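Local coordinates for protein alkaline phosphatase (Thermus thermophilus, PDB 7KWD) that probably hydrolyses phosphate monoesters, as a homodimeric alkaline phosphatase that binds zinc and magnesium ions in its active site, at residues 364-369 against 377-382; 343-348 against 371-376; 168-173 against 198-203. All blocks are in the same frame, centred on the assembly; numbering follows the deposited sequence.

Contact 1 of 3, residues 364-369 against 377-382; sequences QVKEAF and LEDAEA
Leu377 lays its CD1 methyl over one face of the Phe369 ring, and this CH-pi contact lies at the heart of the apolar part of the interface. CD1 sits 3.6 Å from the centroid of the Phe369 ring and 17° off its normal, displaced toward the rim, with Phe369 CG as its nearest ring atom. Val365 extends the apolar surface: its CG1 methyl, anti to the backbone N (chi1 165°), reaches both Leu377 CD1 and, at 3.8 Å, Ala382 CB, so that one valine branch touches both the loop residue ahead of the N-cap and the first turn of the second helix.

The charged part lies at the margin. Lys366 runs past the carbonyl of Leu377, its CD lying 3.8 Å from Leu377 O, and a bend at chi3 (-37°) swings CE off the extended path. The ammonium then meets Asp379 in a short salt bridge, Lys366 NZ to Asp379 OD2 2.6 Å.

Polar backbone groups are joined through water. One molecule donates to Lys366 O at 2.6 Å and accepts from Leu377 N at 2.9 Å, bridging two backbone segments that make no direct hydrogen bond to each other. The second helix also organises its own start: Glu378, at the N-cap, gives its N-H to Glu381 OE1, an oxygen that also forms a salt bridge with Arg423, while the Glu378 carboxylate does so with Arg416.

The contact thus joins two consecutive helices, 362-373 and 379-391, across a short turn. Val365 continues onto Val385 and Val386 further along the latter, and helix 349-356 packs against the former through Leu356 and Met352, the last against Phe369.

Contact 2 of 3, residues 343-348 against 371-376; sequences EPQRAS and AMKGVD
Ala371 brings its carbonyl O beside Arg346 CB, and Met372, next in line, supplies the main backbone link. Met372 O accepts the N-H of Arg346 at 2.8 Å in a nearly straight bond (171°), and takes a weak second one from Ala347 N. The Met372 side chain lies against Ala347, with SD 3.6 Å from Ala347 CB, before continuing toward His351 and Met352 of helix 349-356.

Lys373 follows, and its side chain turns back at chi2 (-61°), which brings Lys373 CD to 3.4 Å from Gln345 CD, the amide carbon. NZ is held by two carbonyls: Ala347 O at 2.8 Å, met in the carbonyl plane, and Gln345 OE1 at 3.0 Å, where the ammonium stands well above the amide plane. Asp282 adds a salt bridge and Phe349 a cation-pi contact, so the buried ammonium is probably compensated in charge by Asp282. On the backbone side, a water accepts from Gln345 NE2 and donates to Lys373 O.

Gly374 then leaves the helix with positive phi (66°), its CA 4.5 Å from Pro344 CB.

A glycine leaving a helix with positive phi is a classic form of C-terminal helix ending. Here a neighbouring loop, leading from helix 337-340 to helix 349-356, receives that end, its N-H groups serving a carbonyl of the last turn.

Contact 3 of 3, residues 168-173 against 198-203; sequences QYLEFG and AAFAAK
Leu170 is the bump in this contact, and the hollow it fills is bounded by Ala199, Phe200 and Lys203. The two helix segments run in parallel, 1° apart in direction, with axes 10.5 Å from each other, a spacing spanned by Leu170 from one side and Phe200 from the other, the two side chains overlapping and pointing opposite ways.

In Leu170, CG stands anti to the backbone N (chi1 178°), and beyond it the two methyls diverge. CD1 settles above the middle of the Phe200 ring, 3.8 Å from the ring centroid and 12° off the normal, a clear CH-pi contact. CD2 presses instead on Ala199 CB at 3.6 Å, methyl on methyl. Lys203 borders the hollow with its aliphatic stem, CG lying 4.2 Å from Leu170 CD1.

Phe200 fills the groove in return. Its tip reaches the backbone of the first helix, CZ standing 3.5 Å from Leu170 N, while CE1 lies 3.7 Å from Leu170 CB; the same ring face therefore receives the root of the leucine as well as one of its methyls. The Tyr169 side chain only grazes CZ with its CB, since its ring turns off to stack on Tyr177 and its hydroxyl bonds Val144 O. Phe200 also touches Tyr177, which lies in strand 176-178, and meets Tyr205 edge-to-face.

No hydrogen bond or salt bridge crosses between the segments. Cohesion rests on dispersion, CH-pi attraction and the exclusion of water from apolar surface, so the contact depends on how closely methyl and ring fit rather than on directional polar bonds.

Contacts 1 and 2 form one neighbourhood, with centres 12 Å apart. Both use helix 362-373, their segments alternate along the chain, and Phe369 O of contact 1 lies 3.2 Å from Val375 N of contact 2, a probable hydrogen bond. Contact 3 closes earlier in the chain and is remote, its centre 47 Å from that of contact 1 and 42 Å from that of contact 2. Toward the metals, contact 3 comes near through Tyr169, whose side chain is about 10 Å from the magnesium ion, and contact 2 through Ser348, about 11 Å from the side chain of the zinc ligand His279; contact 1 lies away from these sites.

Contact 1 of 3, residues 364-369 against 377-382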
ATOM      1  N   GLN A 364      34.282   2.784 -12.625  1.00 44.24           N
ATOM      2  CA  GLN A 364      33.602   4.076 -12.572  1.00 44.33           C
ATOM      3  C   GLN A 364      32.221   3.938 -11.940  1.00 46.58           C
ATOM      4  O   GLN A 364      31.825   4.777 -11.124  1.00 44.01           O
ATOM      5  CB  GLN A 364      33.501   4.672 -13.979  1.00 50.99           C
ATOM      6  CG  GLN A 364      34.865   4.790 -14.672  1.00 54.86           C
ATOM      7  CD  GLN A 364      34.759   5.206 -16.117  1.00 54.58           C
ATOM      8  OE1 GLN A 364      34.222   4.469 -16.956  1.00 49.83           O
ATOM      9  NE2 GLN A 364      35.264   6.397 -16.419  1.00 50.99           N
ATOM     10  N   VAL A 365      31.489   2.883 -12.315  1.00 42.26           N
ATOM     11  CA  VAL A 365      30.252   2.503 -11.636  1.00 40.58           C
ATOM     12  C   VAL A 365      30.476   2.447 -10.131  1.00 49.02           C
ATOM     13  O   VAL A 365      29.805   3.134  -9.344  1.00 39.82           O
ATOM     14  CB  VAL A 365      29.754   1.150 -12.178  1.00 45.68           C
ATOM     15  CG1 VAL A 365      28.684   0.517 -11.251  1.00 46.78           C
ATOM     16  CG2 VAL A 365      29.252   1.328 -13.621  1.00 44.54           C
ATOM     17  N   LYS A 366      31.435   1.621  -9.717  1.00 42.42           N
ATOM     18  CA  LYS A 366      31.725   1.447  -8.301  1.00 43.32           C
ATOM     19  C   LYS A 366      31.949   2.786  -7.621  1.00 41.94           C
ATOM     20  O   LYS A 366      31.448   3.025  -6.514  1.00 45.53           O
ATOM     21  CB  LYS A 366      32.933   0.513  -8.160  1.00 43.10           C
ATOM     22  CG  LYS A 366      33.313   0.153  -6.749  1.00 52.61           C
ATOM     23  CD  LYS A 366      34.333  -1.022  -6.678  1.00 69.99           C
ATOM     24  CE  LYS A 366      34.101  -2.092  -7.746  1.00 62.85           C
ATOM     25  NZ  LYS A 366      34.666  -3.423  -7.398  1.00 60.58           N
ATOM     26  N   GLU A 367      32.656   3.694  -8.281  1.00 34.43           N
ATOM     27  CA  GLU A 367      32.883   4.992  -7.666  1.00 40.52           C
ATOM     28  C   GLU A 367      31.593   5.796  -7.598  1.00 45.20           C
ATOM     29  O   GLU A 367      31.359   6.512  -6.615  1.00 39.95           O
ATOM     30  CB  GLU A 367      33.962   5.758  -8.429  1.00 37.40           C
ATOM     31  CG  GLU A 367      34.139   7.208  -8.012  1.00 40.25           C
ATOM     32  CD  GLU A 367      34.430   7.407  -6.534  1.00 48.21           C
ATOM     33  OE1 GLU A 367      34.696   6.412  -5.808  1.00 49.83           O
ATOM     34  OE2 GLU A 367      34.388   8.581  -6.107  1.00 44.73           O
ATOM     35  N   ALA A 368      30.745   5.693  -8.631  1.00 43.09           N
ATOM     36  CA  ALA A 368      29.485   6.437  -8.635  1.00 41.74           C
ATOM     37  C   ALA A 368      28.578   5.992  -7.489  1.00 38.19           C
ATOM     38  O   ALA A 368      28.031   6.825  -6.757  1.00 37.30           O
ATOM     39  CB  ALA A 368      28.780   6.264  -9.979  1.00 38.54           C
ATOM     40  N   PHE A 369      28.441   4.681  -7.296  1.00 34.18           N
ATOM     41  CA  PHE A 369      27.661   4.178  -6.171  1.00 39.17           C
ATOM     42  C   PHE A 369      28.247   4.607  -4.829  1.00 46.20           C
ATOM     43  O   PHE A 369      27.496   4.937  -3.897  1.00 36.22           O
ATOM     44  CB  PHE A 369      27.567   2.664  -6.252  1.00 36.93           C
ATOM     45  CG  PHE A 369      26.433   2.188  -7.102  1.00 42.42           C
ATOM     46  CD1 PHE A 369      26.543   2.212  -8.473  1.00 35.88           C
ATOM     47  CD2 PHE A 369      25.255   1.715  -6.525  1.00 42.48           C
ATOM     48  CE1 PHE A 369      25.496   1.776  -9.267  1.00 41.14           C
ATOM     49  CE2 PHE A 369      24.210   1.274  -7.309  1.00 36.70           C
ATOM     50  CZ  PHE A 369      24.330   1.309  -8.689  1.00 33.40           C
ATOM     51  N   LEU A 377      30.012  -1.456  -3.820  1.00 41.39           N
ATOM     52  CA  LEU A 377      29.616  -2.578  -4.650  1.00 38.09           C
ATOM     53  C   LEU A 377      30.727  -3.614  -4.779  1.00 42.14           C
ATOM     54  O   LEU A 377      31.911  -3.279  -4.861  1.00 44.80           O
ATOM     55  CB  LEU A 377      29.243  -2.073  -6.042  1.00 42.21           C
ATOM     56  CG  LEU A 377      27.853  -1.466  -6.226  1.00 46.65           C
ATOM     57  CD1 LEU A 377      27.689  -1.058  -7.699  1.00 40.43           C
ATOM     58  CD2 LEU A 377      26.766  -2.433  -5.813  1.00 41.59           C
ATOM     59  N   GLU A 378      30.325  -4.876  -4.825  1.00 38.73           N
ATOM     60  CA  GLU A 378      31.199  -5.942  -5.247  1.00 37.07           C
ATOM     61  C   GLU A 378      31.442  -5.856  -6.752  1.00 50.03           C
ATOM     62  O   GLU A 378      30.638  -5.296  -7.510  1.00 47.46           O
ATOM     63  CB  GLU A 378      30.581  -7.300  -4.910  1.00 41.57           C
ATOM     64  CG  GLU A 378      30.474  -7.625  -3.430  1.00 46.10           C
ATOM     65  CD  GLU A 378      29.675  -8.898  -3.184  1.00 53.91           C
ATOM     66  OE1 GLU A 378      29.720  -9.789  -4.059  1.00 58.41           O
ATOM     67  OE2 GLU A 378      28.999  -9.014  -2.129  1.00 52.31           O
ATOM     68  N   ASP A 379      32.561  -6.463  -7.183  1.00 53.14           N
ATOM     69  CA  ASP A 379      32.880  -6.541  -8.605  1.00 50.57           C
ATOM     70  C   ASP A 379      31.700  -7.066  -9.415  1.00 41.75           C
ATOM     71  O   ASP A 379      31.319  -6.476 -10.427  1.00 45.29           O
ATOM     72  CB  ASP A 379      34.093  -7.449  -8.843  1.00 52.86           C
ATOM     73  CG  ASP A 379      35.315  -7.003  -8.084  1.00 64.26           C
ATOM     74  OD1 ASP A 379      36.079  -7.883  -7.642  1.00 59.69           O
ATOM     75  OD2 ASP A 379      35.517  -5.781  -7.941  1.00 58.57           O
ATOM     76  N   ALA A 380      31.125  -8.199  -9.009  1.00 41.51           N
ATOM     77  CA  ALA A 380      30.074  -8.774  -9.839  1.00 41.06           C
ATOM     78  C   ALA A 380      28.863  -7.853  -9.939  1.00 42.19           C
ATOM     79  O   ALA A 380      28.090  -7.953 -10.904  1.00 42.47           O
ATOM     80  CB  ALA A 380      29.635 -10.136  -9.302  1.00 38.78           C
ATOM     81  N   GLU A 381      28.662  -6.989  -8.942  1.00 43.01           N
ATOM     82  CA  GLU A 381      27.507  -6.096  -8.953  1.00 36.94           C
ATOM     83  C   GLU A 381      27.763  -4.940  -9.904  1.00 39.45           C
ATOM     84  O   GLU A 381      26.911  -4.608 -10.734  1.00 39.86           O
ATOM     85  CB  GLU A 381      27.211  -5.611  -7.529  1.00 41.89           C
ATOM     86  CG  GLU A 381      26.764  -6.748  -6.573  1.00 34.57           C
ATOM     87  CD  GLU A 381      26.689  -6.304  -5.129  1.00 44.49           C
ATOM     88  OE1 GLU A 381      27.517  -5.449  -4.738  1.00 41.48           O
ATOM     89  OE2 GLU A 381      25.813  -6.817  -4.386  1.00 42.53           O
ATOM     90  N   ALA A 382      28.954  -4.345  -9.831  1.00 37.40           N
ATOM     91  CA  ALA A 382      29.277  -3.281 -10.768  1.00 40.83           C
ATOM     92  C   ALA A 382      29.241  -3.794 -12.200  1.00 44.13           C
ATOM     93  O   ALA A 382      28.771  -3.089 -13.104  1.00 40.41           O
ATOM     94  CB  ALA A 382      30.635  -2.670 -10.443  1.00 45.31           C
TER
HETATM   95  O   HOH W   1      30.811   1.140  -4.818  1.00 39.27           O

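Contact 2 of 3, residues 343-348 against 371-376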
ATOM      1  N   GLU A 343      20.189   8.548   4.294  1.00 22.01           N
ATOM      2  CA  GLU A 343      20.729   9.881   4.530  1.00 32.35           C
ATOM      3  C   GLU A 343      22.040  10.119   3.780  1.00 29.38           C
ATOM      4  O   GLU A 343      22.282  11.275   3.388  1.00 31.61           O
ATOM      5  CB  GLU A 343      20.926  10.123   6.038  1.00 34.03           C
ATOM      6  CG  GLU A 343      21.349  11.577   6.371  1.00 31.82           C
ATOM      7  CD  GLU A 343      21.311  11.904   7.890  1.00 45.93           C
ATOM      8  OE1 GLU A 343      21.248  13.097   8.261  1.00 49.90           O
ATOM      9  OE2 GLU A 343      21.347  10.966   8.711  1.00 46.11           O
ATOM     10  N   PRO A 344      22.906   9.123   3.558  1.00 30.69           N
ATOM     11  CA  PRO A 344      24.134   9.369   2.780  1.00 37.18           C
ATOM     12  C   PRO A 344      23.911   9.605   1.306  1.00 38.16           C
ATOM     13  O   PRO A 344      24.848  10.085   0.649  1.00 31.67           O
ATOM     14  CB  PRO A 344      24.959   8.080   2.991  1.00 33.46           C
ATOM     15  CG  PRO A 344      24.462   7.549   4.344  1.00 43.44           C
ATOM     16  CD  PRO A 344      22.969   7.832   4.281  1.00 38.38           C
ATOM     17  N   GLN A 345      22.738   9.271   0.754  1.00 34.21           N
ATOM     18  CA  GLN A 345      22.539   9.404  -0.689  1.00 29.83           C
ATOM     19  C   GLN A 345      22.618  10.862  -1.116  1.00 27.18           C
ATOM     20  O   GLN A 345      22.199  11.768  -0.397  1.00 28.59           O
ATOM     21  CB  GLN A 345      21.211   8.783  -1.101  1.00 32.89           C
ATOM     22  CG  GLN A 345      21.209   7.298  -0.865  1.00 27.33           C
ATOM     23  CD  GLN A 345      20.126   6.604  -1.615  1.00 31.43           C
ATOM     24  OE1 GLN A 345      19.432   7.217  -2.401  1.00 28.67           O
ATOM     25  NE2 GLN A 345      19.987   5.307  -1.396  1.00 36.01           N
ATOM     26  N   ARG A 346      23.222  11.085  -2.289  1.00 28.80           N
ATOM     27  CA  ARG A 346      23.487  12.425  -2.786  1.00 29.49           C
ATOM     28  C   ARG A 346      23.075  12.609  -4.247  1.00 29.03           C
ATOM     29  O   ARG A 346      23.205  13.726  -4.770  1.00 27.84           O
ATOM     30  CB  ARG A 346      24.985  12.783  -2.640  1.00 31.14           C
ATOM     31  CG  ARG A 346      25.488  12.935  -1.199  1.00 33.40           C
ATOM     32  CD  ARG A 346      24.989  14.220  -0.555  1.00 37.01           C
ATOM     33  NE  ARG A 346      25.417  14.296   0.831  1.00 38.86           N
ATOM     34  CZ  ARG A 346      24.771  13.745   1.851  1.00 42.74           C
ATOM     35  NH1 ARG A 346      23.636  13.077   1.658  1.00 34.75           N
ATOM     36  NH2 ARG A 346      25.251  13.883   3.076  1.00 44.98           N
ATOM     37  N   ALA A 347      22.591  11.564  -4.921  1.00 29.71           N
ATOM     38  CA  ALA A 347      22.100  11.730  -6.286  1.00 34.62           C
ATOM     39  C   ALA A 347      21.181  10.562  -6.639  1.00 28.42           C
ATOM     40  O   ALA A 347      21.172   9.516  -5.980  1.00 26.63           O
ATOM     41  CB  ALA A 347      23.262  11.824  -7.295  1.00 34.23           C
ATOM     42  N   SER A 348      20.390  10.770  -7.686  1.00 27.63           N
ATOM     43  CA  SER A 348      19.506   9.737  -8.198  1.00 31.62           C
ATOM     44  C   SER A 348      20.231   8.820  -9.181  1.00 34.06           C
ATOM     45  O   SER A 348      21.280   9.155  -9.719  1.00 33.52           O
ATOM     46  CB  SER A 348      18.331  10.388  -8.923  1.00 32.30           C
ATOM     47  OG  SER A 348      18.804  11.103 -10.071  1.00 31.05           O
ATOM     48  N   ALA A 371      30.076   7.361  -4.224  1.00 40.07           N
ATOM     49  CA  ALA A 371      29.946   8.786  -3.985  1.00 40.02           C
ATOM     50  C   ALA A 371      28.498   9.243  -3.868  1.00 36.32           C
ATOM     51  O   ALA A 371      28.207  10.152  -3.093  1.00 39.86           O
ATOM     52  CB  ALA A 371      30.640   9.547  -5.111  1.00 40.56           C
ATOM     53  N   MET A 372      27.578   8.622  -4.590  1.00 37.43           N
ATOM     54  CA  MET A 372      26.224   9.139  -4.675  1.00 38.84           C
ATOM     55  C   MET A 372      25.190   8.302  -3.945  1.00 38.14           C
ATOM     56  O   MET A 372      24.131   8.839  -3.605  1.00 30.36           O
ATOM     57  CB  MET A 372      25.850   9.309  -6.156  1.00 46.23           C
ATOM     58  CG  MET A 372      26.679  10.433  -6.825  1.00 46.74           C
ATOM     59  SD  MET A 372      26.387  10.684  -8.599  1.00 52.40           S
ATOM     60  CE  MET A 372      27.826   9.855  -9.296  1.00 54.26           C
ATOM     61  N   LYS A 373      25.487   7.034  -3.640  1.00 34.70           N
ATOM     62  CA  LYS A 373      24.611   6.214  -2.816  1.00 34.31           C
ATOM     63  C   LYS A 373      25.200   5.780  -1.474  1.00 33.85           C
ATOM     64  O   LYS A 373      24.457   5.228  -0.663  1.00 33.60           O
ATOM     65  CB  LYS A 373      24.189   4.957  -3.598  1.00 33.60           C
ATOM     66  CG  LYS A 373      23.315   5.285  -4.828  1.00 38.78           C
ATOM     67  CD  LYS A 373      22.010   5.983  -4.415  1.00 31.82           C
ATOM     68  CE  LYS A 373      20.976   5.997  -5.565  1.00 36.18           C
ATOM     69  NZ  LYS A 373      19.987   7.107  -5.353  1.00 30.34           N
ATOM     70  N   GLY A 374      26.479   6.038  -1.201  1.00 35.88           N
ATOM     71  CA  GLY A 374      27.102   5.534   0.002  1.00 32.25           C
ATOM     72  C   GLY A 374      27.224   4.020   0.045  1.00 37.66           C
ATOM     73  O   GLY A 374      27.175   3.426   1.123  1.00 38.09           O
ATOM     74  N   VAL A 375      27.367   3.385  -1.110  1.00 29.91           N
ATOM     75  CA  VAL A 375      27.324   1.934  -1.254  1.00 43.29           C
ATOM     76  C   VAL A 375      28.661   1.469  -1.825  1.00 43.46           C
ATOM     77  O   VAL A 375      29.213   2.114  -2.724  1.00 38.26           O
ATOM     78  CB  VAL A 375      26.164   1.497  -2.183  1.00 42.05           C
ATOM     79  CG1 VAL A 375      26.355   0.066  -2.718  1.00 36.45           C
ATOM     80  CG2 VAL A 375      24.824   1.606  -1.459  1.00 39.27           C
ATOM     81  N   ASP A 376      29.160   0.338  -1.310  1.00 40.04           N
ATOM     82  CA  ASP A 376      30.421  -0.269  -1.754  1.00 42.87           C
ATOM     83  C   ASP A 376      30.065  -1.550  -2.496  1.00 37.40           C
ATOM     84  O   ASP A 376      29.828  -2.591  -1.882  1.00 38.50           O
ATOM     85  CB  ASP A 376      31.353  -0.553  -0.576  1.00 41.58           C
ATOM     86  CG  ASP A 376      31.885   0.717   0.064  1.00 46.14           C
ATOM     87  OD1 ASP A 376      32.283   1.648  -0.686  1.00 56.94           O
ATOM     88  OD2 ASP A 376      31.895   0.794   1.317  1.00 53.66           O
TER
HETATM   89  O   HOH W   2      22.008   4.032  -0.031  1.00 32.62           O

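Contact 3 of 3, residues 168-173 against 198-203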
ATOM      1  N   GLN A 168      -1.308  23.767 -27.863  1.00 24.96           N
ATOM      2  CA  GLN A 168      -2.632  23.799 -27.242  1.00 26.98           C
ATOM      3  C   GLN A 168      -2.628  24.630 -25.960  1.00 23.07           C
ATOM      4  O   GLN A 168      -3.618  25.293 -25.644  1.00 24.52           O
ATOM      5  CB  GLN A 168      -3.087  22.372 -26.972  1.00 25.43           C
ATOM      6  CG  GLN A 168      -3.392  21.572 -28.243  1.00 29.23           C
ATOM      7  CD  GLN A 168      -3.774  20.146 -27.915  1.00 28.52           C
ATOM      8  OE1 GLN A 168      -2.910  19.277 -27.815  1.00 28.23           O
ATOM      9  NE2 GLN A 168      -5.070  19.900 -27.742  1.00 21.65           N
ATOM     10  N   TYR A 169      -1.518  24.597 -25.205  1.00 19.24           N
ATOM     11  CA  TYR A 169      -1.402  25.418 -23.999  1.00 20.83           C
ATOM     12  C   TYR A 169      -1.470  26.904 -24.325  1.00 21.96           C
ATOM     13  O   TYR A 169      -2.130  27.689 -23.613  1.00 25.37           O
ATOM     14  CB  TYR A 169      -0.082  25.110 -23.294  1.00 20.53           C
ATOM     15  CG  TYR A 169      -0.080  23.910 -22.400  1.00 24.20           C
ATOM     16  CD1 TYR A 169      -1.118  22.971 -22.423  1.00 25.48           C
ATOM     17  CD2 TYR A 169       0.935  23.738 -21.488  1.00 24.59           C
ATOM     18  CE1 TYR A 169      -1.098  21.885 -21.560  1.00 22.51           C
ATOM     19  CE2 TYR A 169       0.965  22.663 -20.632  1.00 21.52           C
ATOM     20  CZ  TYR A 169      -0.053  21.734 -20.670  1.00 24.98           C
ATOM     21  OH  TYR A 169       0.009  20.662 -19.789  1.00 23.09           O
ATOM     22  N   LEU A 170      -0.772  27.322 -25.391  1.00 28.04           N
ATOM     23  CA  LEU A 170      -0.843  28.718 -25.813  1.00 21.59           C
ATOM     24  C   LEU A 170      -2.278  29.118 -26.133  1.00 25.73           C
ATOM     25  O   LEU A 170      -2.729  30.195 -25.744  1.00 23.65           O
ATOM     26  CB  LEU A 170       0.059  28.933 -27.029  1.00 29.45           C
ATOM     27  CG  LEU A 170       0.089  30.327 -27.663  1.00 29.52           C
ATOM     28  CD1 LEU A 170       0.571  31.404 -26.674  1.00 30.07           C
ATOM     29  CD2 LEU A 170       0.975  30.323 -28.927  1.00 29.02           C
ATOM     30  N   GLU A 171      -3.005  28.263 -26.857  1.00 27.07           N
ATOM     31  CA  GLU A 171      -4.376  28.595 -27.228  1.00 27.94           C
ATOM     32  C   GLU A 171      -5.295  28.543 -26.013  1.00 28.89           C
ATOM     33  O   GLU A 171      -6.188  29.384 -25.867  1.00 25.23           O
ATOM     34  CB  GLU A 171      -4.873  27.645 -28.322  1.00 31.34           C
ATOM     35  CG  GLU A 171      -6.242  28.045 -28.899  1.00 42.40           C
ATOM     36  CD  GLU A 171      -6.806  26.981 -29.823  1.00 63.07           C
ATOM     37  OE1 GLU A 171      -6.042  26.043 -30.162  1.00 58.80           O
ATOM     38  OE2 GLU A 171      -8.006  27.075 -30.198  1.00 69.98           O
ATOM     39  N   PHE A 172      -5.071  27.585 -25.103  1.00 26.35           N
ATOM     40  CA  PHE A 172      -5.897  27.530 -23.897  1.00 25.56           C
ATOM     41  C   PHE A 172      -5.735  28.790 -23.066  1.00 26.31           C
ATOM     42  O   PHE A 172      -6.719  29.350 -22.567  1.00 23.99           O
ATOM     43  CB  PHE A 172      -5.553  26.293 -23.068  1.00 23.35           C
ATOM     44  CG  PHE A 172      -6.403  26.152 -21.821  1.00 24.86           C
ATOM     45  CD1 PHE A 172      -7.741  25.770 -21.901  1.00 28.75           C
ATOM     46  CD2 PHE A 172      -5.872  26.436 -20.577  1.00 29.44           C
ATOM     47  CE1 PHE A 172      -8.526  25.653 -20.735  1.00 27.85           C
ATOM     48  CE2 PHE A 172      -6.651  26.324 -19.399  1.00 32.47           C
ATOM     49  CZ  PHE A 172      -7.974  25.937 -19.485  1.00 28.49           C
ATOM     50  N   GLY A 173      -4.506  29.268 -22.924  1.00 25.60           N
ATOM     51  CA  GLY A 173      -4.274  30.531 -22.253  1.00 22.87           C
ATOM     52  C   GLY A 173      -4.308  30.536 -20.736  1.00 22.75           C
ATOM     53  O   GLY A 173      -4.747  31.528 -20.132  1.00 25.59           O
ATOM     54  N   ALA A 198       8.426  32.913 -28.219  1.00 31.78           N
ATOM     55  CA  ALA A 198       8.056  34.189 -28.814  1.00 33.85           C
ATOM     56  C   ALA A 198       6.549  34.312 -28.918  1.00 27.84           C
ATOM     57  O   ALA A 198       5.994  35.388 -28.683  1.00 24.24           O
ATOM     58  CB  ALA A 198       8.702  34.344 -30.198  1.00 30.28           C
ATOM     59  N   ALA A 199       5.867  33.211 -29.265  1.00 27.13           N
ATOM     60  CA  ALA A 199       4.418  33.271 -29.429  1.00 31.03           C
ATOM     61  C   ALA A 199       3.717  33.493 -28.090  1.00 30.74           C
ATOM     62  O   ALA A 199       2.727  34.226 -28.011  1.00 27.28           O
ATOM     63  CB  ALA A 199       3.920  31.994 -30.102  1.00 28.66           C
ATOM     64  N   PHE A 200       4.225  32.878 -27.018  1.00 26.70           N
ATOM     65  CA  PHE A 200       3.685  33.179 -25.697  1.00 28.38           C
ATOM     66  C   PHE A 200       3.949  34.629 -25.324  1.00 27.95           C
ATOM     67  O   PHE A 200       3.071  35.324 -24.803  1.00 25.68           O
ATOM     68  CB  PHE A 200       4.296  32.244 -24.656  1.00 23.22           C
ATOM     69  CG  PHE A 200       3.567  30.904 -24.485  1.00 30.16           C
ATOM     70  CD1 PHE A 200       3.826  29.841 -25.331  1.00 22.03           C
ATOM     71  CD2 PHE A 200       2.675  30.709 -23.431  1.00 30.24           C
ATOM     72  CE1 PHE A 200       3.200  28.609 -25.159  1.00 22.90           C
ATOM     73  CE2 PHE A 200       2.042  29.500 -23.259  1.00 30.85           C
ATOM     74  CZ  PHE A 200       2.310  28.436 -24.124  1.00 28.97           C
ATOM     75  N   ALA A 201       5.146  35.124 -25.601  1.00 26.70           N
ATOM     76  CA  ALA A 201       5.423  36.515 -25.273  1.00 25.09           C
ATOM     77  C   ALA A 201       4.455  37.440 -25.997  1.00 26.80           C
ATOM     78  O   ALA A 201       4.049  38.479 -25.456  1.00 24.76           O
ATOM     79  CB  ALA A 201       6.863  36.881 -25.610  1.00 32.81           C
ATOM     80  N   ALA A 202       4.096  37.098 -27.234  1.00 23.14           N
ATOM     81  CA  ALA A 202       3.184  37.964 -27.988  1.00 25.76           C
ATOM     82  C   ALA A 202       1.806  38.035 -27.335  1.00 27.89           C
ATOM     83  O   ALA A 202       1.076  39.003 -27.537  1.00 25.15           O
ATOM     84  CB  ALA A 202       3.032  37.465 -29.418  1.00 26.05           C
ATOM     85  N   LYS A 203       1.438  37.032 -26.566  1.00 30.33           N
ATOM     86  CA  LYS A 203       0.173  37.025 -25.842  1.00 33.09           C
ATOM     87  C   LYS A 203       0.325  37.554 -24.417  1.00 33.63           C
ATOM     88  O   LYS A 203      -0.628  37.503 -23.643  1.00 33.13           O
ATOM     89  CB  LYS A 203      -0.397  35.608 -25.873  1.00 30.72           C
ATOM     90  CG  LYS A 203      -0.946  35.252 -27.275  1.00 42.39           C
ATOM     91  CD  LYS A 203      -2.277  34.498 -27.252  1.00 51.93           C
ATOM     92  CE  LYS A 203      -3.307  35.130 -28.213  1.00 67.02           C
ATOM     93  NZ  LYS A 203      -3.828  36.454 -27.706  1.00 56.86           N
TER